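ChrR-like cupin domain-containing protein (Ralstonia eutropha, PDB 3CJX) is of unknown function but has a cupin-like fold related to the ChrR cupin domain. Local coordinates at residues L35-Y40 against L153-A158; L43-A48 against I113-G118. All blocks are in the same frame, centred on the assembly; numbering follows the deposited sequence.

Contact 1 (L35-Y40 against L153-A158); sequences LFMDPY and LRYIAA
Phe36 with Ile156, and Met37 with Ala157, pair in parallel at the border of a sheet whose other neighbouring strands all run antiparallel. Ile156 bonds to the residues on either side of Phe36: its N gives a nearly straight bond to Leu35 O (Ile156 N to Leu35 O 2.7 Å), while Ile156 O receives Met37 N at 2.8 Å. One step on, Ala158 N reaches Met37 O at 3.0 Å. The CA hydrogens of Phe36 and Ala157 add weaker contacts to the carbonyl oxygens of Ile156 and Met37. Phe36 and Ile156 share one face of the sheet, where Ile156 CG2 meets the ring at Phe36 CD1 (3.6 Å). Towards the other face, with CG between backbone N and carbonyl carbon (chi1 66°), Tyr155 starts its ring off toward Met37, a selenomethionine. The ring crosses the Met37 side chain obliquely, Tyr155 CE2 3.8 Å from Met37 CG. Met37 SE approaches at a slant, 4.8 Å from the Tyr155 centroid and 36° off the normal, a Met-aromatic contact. The same tyrosine packs on Val142 and Ile146 of helix 135-148, and its OH is hydrogen-bonded to Asp143 OD1. Beyond the paired strands, Ala158 CB lies 3.5 Å from Asp38 CG. Asp38 OD1 takes the backbone N of Asn41 and, weakly, that of Tyr40. Ala158 O lies in the plane of the Tyr40 ring at its edge, 3.3 Å from Tyr40 CE2, while Pro39 CB covers the centre of one ring face. Leu35 and Phe36 both face Val45 on the next strand. A classic beta bulge in strand 30-38 thus adjoins a short parallel edge strand, which brings the chain leaving helix 135-148 back onto the cupin-like beta fold.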
loop_
_atom_site.group_PDB
_atom_site.type_symbol
_atom_site.label_atom_id
_atom_site.label_comp_id
_atom_site.label_asym_id
_atom_site.label_seq_id
_atom_site.Cartn_x
_atom_site.Cartn_y
_atom_site.Cartn_z
ATOM N N LEU A 35 7.753 -0.012 -3.819
ATOM C CA LEU A 35 8.536 -0.958 -4.609
ATOM C C LEU A 35 8.317 -0.709 -6.111
ATOM O O LEU A 35 9.262 -0.359 -6.827
ATOM C CB LEU A 35 8.183 -2.404 -4.212
ATOM C CG LEU A 35 8.258 -2.631 -2.696
ATOM C CD1 LEU A 35 7.773 -4.014 -2.295
ATOM C CD2 LEU A 35 9.697 -2.380 -2.236
ATOM N N PHE A 36 7.066 -0.847 -6.558
ATOM C CA PHE A 36 6.702 -0.678 -7.963
ATOM C C PHE A 36 5.453 0.182 -8.105
ATOM O O PHE A 36 4.452 -0.099 -7.473
ATOM C CB PHE A 36 6.467 -2.046 -8.609
ATOM C CG PHE A 36 6.197 -1.981 -10.076
ATOM C CD1 PHE A 36 7.238 -2.014 -10.977
ATOM C CD2 PHE A 36 4.903 -1.877 -10.555
ATOM C CE1 PHE A 36 7.000 -1.946 -12.328
ATOM C CE2 PHE A 36 4.659 -1.801 -11.904
ATOM C CZ PHE A 36 5.700 -1.838 -12.790
HETATM N N MSE A 37 5.508 1.216 -8.951
HETATM C CA MSE A 37 4.362 2.118 -9.165
HETATM C C MSE A 37 4.119 2.422 -10.633
HETATM O O MSE A 37 4.968 3.004 -11.305
HETATM C CB MSE A 37 4.574 3.417 -8.422
HETATM C CG MSE A 37 5.067 3.178 -7.045
HETATM SE SE MSE A 37 4.428 4.473 -5.840
HETATM C CE MSE A 37 2.671 3.683 -5.588
ATOM N N ASP A 38 2.945 2.033 -11.114
ATOM C CA ASP A 38 2.544 2.213 -12.510
ATOM C C ASP A 38 1.201 2.918 -12.510
ATOM O O ASP A 38 0.168 2.259 -12.539
ATOM C CB ASP A 38 2.435 0.850 -13.207
ATOM C CG ASP A 38 2.073 0.956 -14.681
ATOM O OD1 ASP A 38 1.564 2.020 -15.113
ATOM O OD2 ASP A 38 2.292 -0.039 -15.420
ATOM N N PRO A 39 1.204 4.260 -12.464
ATOM C CA PRO A 39 -0.047 5.023 -12.470
ATOM C C PRO A 39 -0.891 4.865 -13.729
ATOM O O PRO A 39 -2.104 5.076 -13.689
ATOM C CB PRO A 39 0.420 6.474 -12.384
ATOM C CG PRO A 39 1.820 6.415 -11.928
ATOM C CD PRO A 39 2.377 5.144 -12.409
ATOM N N TYR A 40 -0.263 4.454 -14.817
ATOM C CA TYR A 40 -0.930 4.368 -16.095
ATOM C C TYR A 40 -1.737 3.076 -16.205
ATOM O O TYR A 40 -2.842 3.107 -16.720
ATOM C CB TYR A 40 0.100 4.616 -17.204
ATOM C CG TYR A 40 0.912 5.840 -16.816
ATOM C CD1 TYR A 40 0.333 7.109 -16.824
ATOM C CD2 TYR A 40 2.211 5.715 -16.336
ATOM C CE1 TYR A 40 1.044 8.237 -16.406
ATOM C CE2 TYR A 40 2.928 6.829 -15.921
ATOM C CZ TYR A 40 2.341 8.086 -15.950
ATOM O OH TYR A 40 3.081 9.181 -15.547
ATOM N N LEU A 153 15.927 6.609 -0.465
ATOM C CA LEU A 153 15.371 5.392 -1.049
ATOM C C LEU A 153 15.071 5.551 -2.540
ATOM O O LEU A 153 14.970 6.669 -3.046
ATOM C CB LEU A 153 14.125 5.028 -0.226
ATOM C CG LEU A 153 12.732 4.631 -0.658
ATOM C CD1 LEU A 153 11.955 4.650 0.629
ATOM C CD2 LEU A 153 12.084 5.572 -1.652
ATOM N N ARG A 154 14.973 4.415 -3.230
ATOM C CA ARG A 154 14.630 4.358 -4.650
ATOM C C ARG A 154 13.579 3.294 -4.832
ATOM O O ARG A 154 13.575 2.315 -4.095
ATOM C CB ARG A 154 15.809 3.917 -5.508
ATOM C CG ARG A 154 17.051 4.763 -5.425
ATOM C CD ARG A 154 18.065 4.297 -6.478
ATOM N NE ARG A 154 18.413 2.879 -6.321
ATOM C CZ ARG A 154 19.107 2.160 -7.207
ATOM N NH1 ARG A 154 19.543 2.696 -8.350
ATOM N NH2 ARG A 154 19.357 0.880 -6.952
ATOM N N TYR A 155 12.710 3.480 -5.823
ATOM C CA TYR A 155 11.677 2.497 -6.155
ATOM C C TYR A 155 11.528 2.431 -7.688
ATOM O O TYR A 155 12.096 3.241 -8.412
ATOM C CB TYR A 155 10.349 2.818 -5.439
ATOM C CG TYR A 155 9.700 4.108 -5.892
ATOM C CD1 TYR A 155 10.026 5.314 -5.288
ATOM C CD2 TYR A 155 8.769 4.119 -6.930
ATOM C CE1 TYR A 155 9.453 6.497 -5.698
ATOM C CE2 TYR A 155 8.184 5.302 -7.352
ATOM C CZ TYR A 155 8.537 6.493 -6.730
ATOM O OH TYR A 155 8.003 7.692 -7.133
ATOM N N ILE A 156 10.773 1.455 -8.175
ATOM C CA ILE A 156 10.589 1.277 -9.605
ATOM C C ILE A 156 9.290 1.945 -10.046
ATOM O O ILE A 156 8.262 1.811 -9.374
ATOM C CB ILE A 156 10.529 -0.203 -9.972
ATOM C CG1 ILE A 156 11.726 -0.945 -9.390
ATOM C CG2 ILE A 156 10.444 -0.365 -11.485
ATOM C CD1 ILE A 156 13.016 -0.382 -9.796
ATOM N N ALA A 157 9.342 2.658 -11.173
ATOM C CA ALA A 157 8.189 3.369 -11.689
ATOM C C ALA A 157 8.079 3.192 -13.190
ATOM O O ALA A 157 9.075 3.183 -13.887
ATOM C CB ALA A 157 8.292 4.846 -11.345
ATOM N N ALA A 158 6.854 3.038 -13.678
ATOM C CA ALA A 158 6.596 2.897 -15.105
ATOM C C ALA A 158 6.347 4.295 -15.662
ATOM O O ALA A 158 5.590 5.063 -15.072
ATOM C CB ALA A 158 5.390 2.001 -15.335
#

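Contact 2 (L43-A48 against I113-G118); sequences LMVMRA and IFMLSG
Met46, a selenomethionine, lies against the ring of Phe114: Met46 CB is 4.2 Å from the Phe114 centroid, an off-centre CH-pi contact, and Met46 CG comes to 3.8 Å from Phe114 CZ. Phe114 CG lies in the crowded position between backbone N and carbonyl carbon (chi1 65°), which starts the side chain toward Met46. Met46 O lies over one ring face, and Ala48 CB sits at the ring's edge, 4.1 Å from Phe114 CE2. On the sheet face of Leu43, Val45 and Arg47, Leu43 CD1 meets Ser117 OG at 3.3 Å, and the chain of Arg47 crosses Ile113 at about a right angle. Two antiparallel hydrogen-bonded pairs set this register: Met44 and Leu116 exchange both backbone bonds, Leu116 N to Met44 O being 2.9 Å, and Met46 and Phe114 do likewise, with Phe114 N to Met46 O at 3.0 Å. Further out, Glu111 forms a salt bridge with Arg47. This is a regular antiparallel pairing inside the mixed sheet of the cupin-like fold. Strand 65-71 flanks strand 110-117, with Met67 against Phe114; strand 30-38 borders the other strand, Met37 touching both Met44 and Met46, and Ala135 and Ile138 of helix 135-148 pack on Met44.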
loop_
_atom_site.group_PDB
_atom_site.type_symbol
_atom_site.label_atom_id
_atom_site.label_comp_id
_atom_site.label_asym_id
_atom_site.label_seq_id
_atom_site.Cartn_x
_atom_site.Cartn_y
_atom_site.Cartn_z
ATOM N N LEU A 43 -1.360 0.206 -10.981
ATOM C CA LEU A 43 -0.773 -0.907 -10.236
ATOM C C LEU A 43 0.308 -0.430 -9.267
ATOM O O LEU A 43 1.148 0.387 -9.637
ATOM C CB LEU A 43 -0.195 -1.924 -11.221
ATOM C CG LEU A 43 0.458 -3.157 -10.605
ATOM C CD1 LEU A 43 -0.538 -3.961 -9.739
ATOM C CD2 LEU A 43 0.999 -3.985 -11.745
HETATM N N MSE A 44 0.260 -0.903 -8.025
HETATM C CA MSE A 44 1.311 -0.576 -7.066
HETATM C C MSE A 44 1.657 -1.802 -6.268
HETATM O O MSE A 44 0.758 -2.495 -5.810
HETATM C CB MSE A 44 0.910 0.457 -6.023
HETATM C CG MSE A 44 -0.213 1.336 -6.344
HETATM SE SE MSE A 44 -0.501 2.544 -4.838
HETATM C CE MSE A 44 -2.250 1.893 -4.289
ATOM N N VAL A 45 2.948 -2.047 -6.086
ATOM C CA VAL A 45 3.415 -3.129 -5.253
ATOM C C VAL A 45 4.154 -2.428 -4.122
ATOM O O VAL A 45 5.129 -1.734 -4.374
ATOM C CB VAL A 45 4.310 -4.098 -6.035
ATOM C CG1 VAL A 45 4.749 -5.273 -5.135
ATOM C CG2 VAL A 45 3.584 -4.588 -7.272
HETATM N N MSE A 46 3.667 -2.573 -2.890
HETATM C CA MSE A 46 4.248 -1.875 -1.741
HETATM C C MSE A 46 4.443 -2.759 -0.521
HETATM O O MSE A 46 3.812 -3.795 -0.377
HETATM C CB MSE A 46 3.283 -0.797 -1.252
HETATM C CG MSE A 46 2.560 0.054 -2.290
HETATM SE SE MSE A 46 3.679 1.404 -3.095
HETATM C CE MSE A 46 4.335 0.577 -4.675
ATOM N N ARG A 47 5.294 -2.300 0.376
ATOM C CA ARG A 47 5.475 -2.890 1.691
ATOM C C ARG A 47 4.887 -1.862 2.626
ATOM O O ARG A 47 5.228 -0.677 2.504
ATOM C CB ARG A 47 6.950 -3.061 2.024
ATOM C CG ARG A 47 7.541 -4.352 1.589
ATOM C CD ARG A 47 7.430 -5.491 2.593
ATOM N NE ARG A 47 8.187 -5.306 3.831
ATOM C CZ ARG A 47 7.684 -4.986 5.024
ATOM N NH1 ARG A 47 6.383 -4.797 5.207
ATOM N NH2 ARG A 47 8.498 -4.872 6.067
ATOM N N ALA A 48 3.991 -2.285 3.523
ATOM C CA ALA A 48 3.408 -1.383 4.528
ATOM C C ALA A 48 3.781 -1.874 5.929
ATOM O O ALA A 48 3.963 -3.069 6.145
ATOM C CB ALA A 48 1.896 -1.295 4.377
ATOM N N ILE A 113 2.967 -7.108 2.526
ATOM C CA ILE A 113 3.402 -6.771 1.177
ATOM C C ILE A 113 2.154 -6.952 0.344
ATOM O O ILE A 113 1.464 -7.957 0.464
ATOM C CB ILE A 113 4.569 -7.642 0.635
ATOM C CG1 ILE A 113 4.991 -7.135 -0.746
ATOM C CG2 ILE A 113 4.190 -9.132 0.547
ATOM C CD1 ILE A 113 6.166 -7.873 -1.325
ATOM N N PHE A 114 1.815 -5.970 -0.463
ATOM C CA PHE A 114 0.635 -6.137 -1.281
ATOM C C PHE A 114 0.787 -5.610 -2.663
ATOM O O PHE A 114 1.630 -4.765 -2.937
ATOM C CB PHE A 114 -0.590 -5.493 -0.642
ATOM C CG PHE A 114 -0.501 -4.011 -0.516
ATOM C CD1 PHE A 114 -0.932 -3.184 -1.551
ATOM C CD2 PHE A 114 -0.008 -3.441 0.639
ATOM C CE1 PHE A 114 -0.842 -1.809 -1.443
ATOM C CE2 PHE A 114 0.071 -2.072 0.773
ATOM C CZ PHE A 114 -0.347 -1.248 -0.276
HETATM N N MSE A 115 -0.040 -6.163 -3.534
HETATM C CA MSE A 115 -0.106 -5.760 -4.914
HETATM C C MSE A 115 -1.539 -5.233 -5.147
HETATM O O MSE A 115 -2.471 -6.032 -5.207
HETATM C CB MSE A 115 0.244 -6.963 -5.815
HETATM C CG MSE A 115 1.674 -7.596 -5.606
HETATM SE SE MSE A 115 2.003 -9.279 -4.555
HETATM C CE MSE A 115 1.532 -8.921 -2.730
ATOM N N LEU A 116 -1.701 -3.914 -5.264
ATOM C CA LEU A 116 -3.018 -3.298 -5.467
ATOM C C LEU A 116 -3.217 -2.817 -6.887
ATOM O O LEU A 116 -2.483 -1.964 -7.361
ATOM C CB LEU A 116 -3.198 -2.096 -4.525
ATOM C CG LEU A 116 -4.480 -1.246 -4.637
ATOM C CD1 LEU A 116 -5.733 -2.022 -4.293
ATOM C CD2 LEU A 116 -4.377 -0.043 -3.729
ATOM N N SER A 117 -4.227 -3.351 -7.552
ATOM C CA SER A 117 -4.572 -2.913 -8.897
ATOM C C SER A 117 -5.760 -1.993 -8.817
ATOM O O SER A 117 -6.620 -2.131 -7.944
ATOM C CB SER A 117 -4.911 -4.079 -9.813
ATOM O OG SER A 117 -3.742 -4.830 -10.047
ATOM N N GLY A 118 -5.803 -1.055 -9.746
ATOM C CA GLY A 118 -6.863 -0.103 -9.808
ATOM C C GLY A 118 -6.694 0.943 -8.745
ATOM O O GLY A 118 -5.618 1.141 -8.181
#

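Both contacts belong to one mixed sheet, in which strands 30-38 and 43-50 lie side by side, so contact 1 continues outward what contact 2 begins. Contact 2 is the more interior, a regular antiparallel pairing about 5 Å from the centre of the chain; contact 1, about 12 Å out, is a shorter parallel pairing at the surface, with polar and loop residues at its end. The probable hydrogen bonds Phe36 O to Val45 N and Asp38 N to Leu43 O, each 2.8 Å, join the two. Met37, Met44 and Met46 meet on one side of the sheet, Met37 CE 3.5 Å from Met44 SE, where helix 135-148 packs on Tyr155 and Met44.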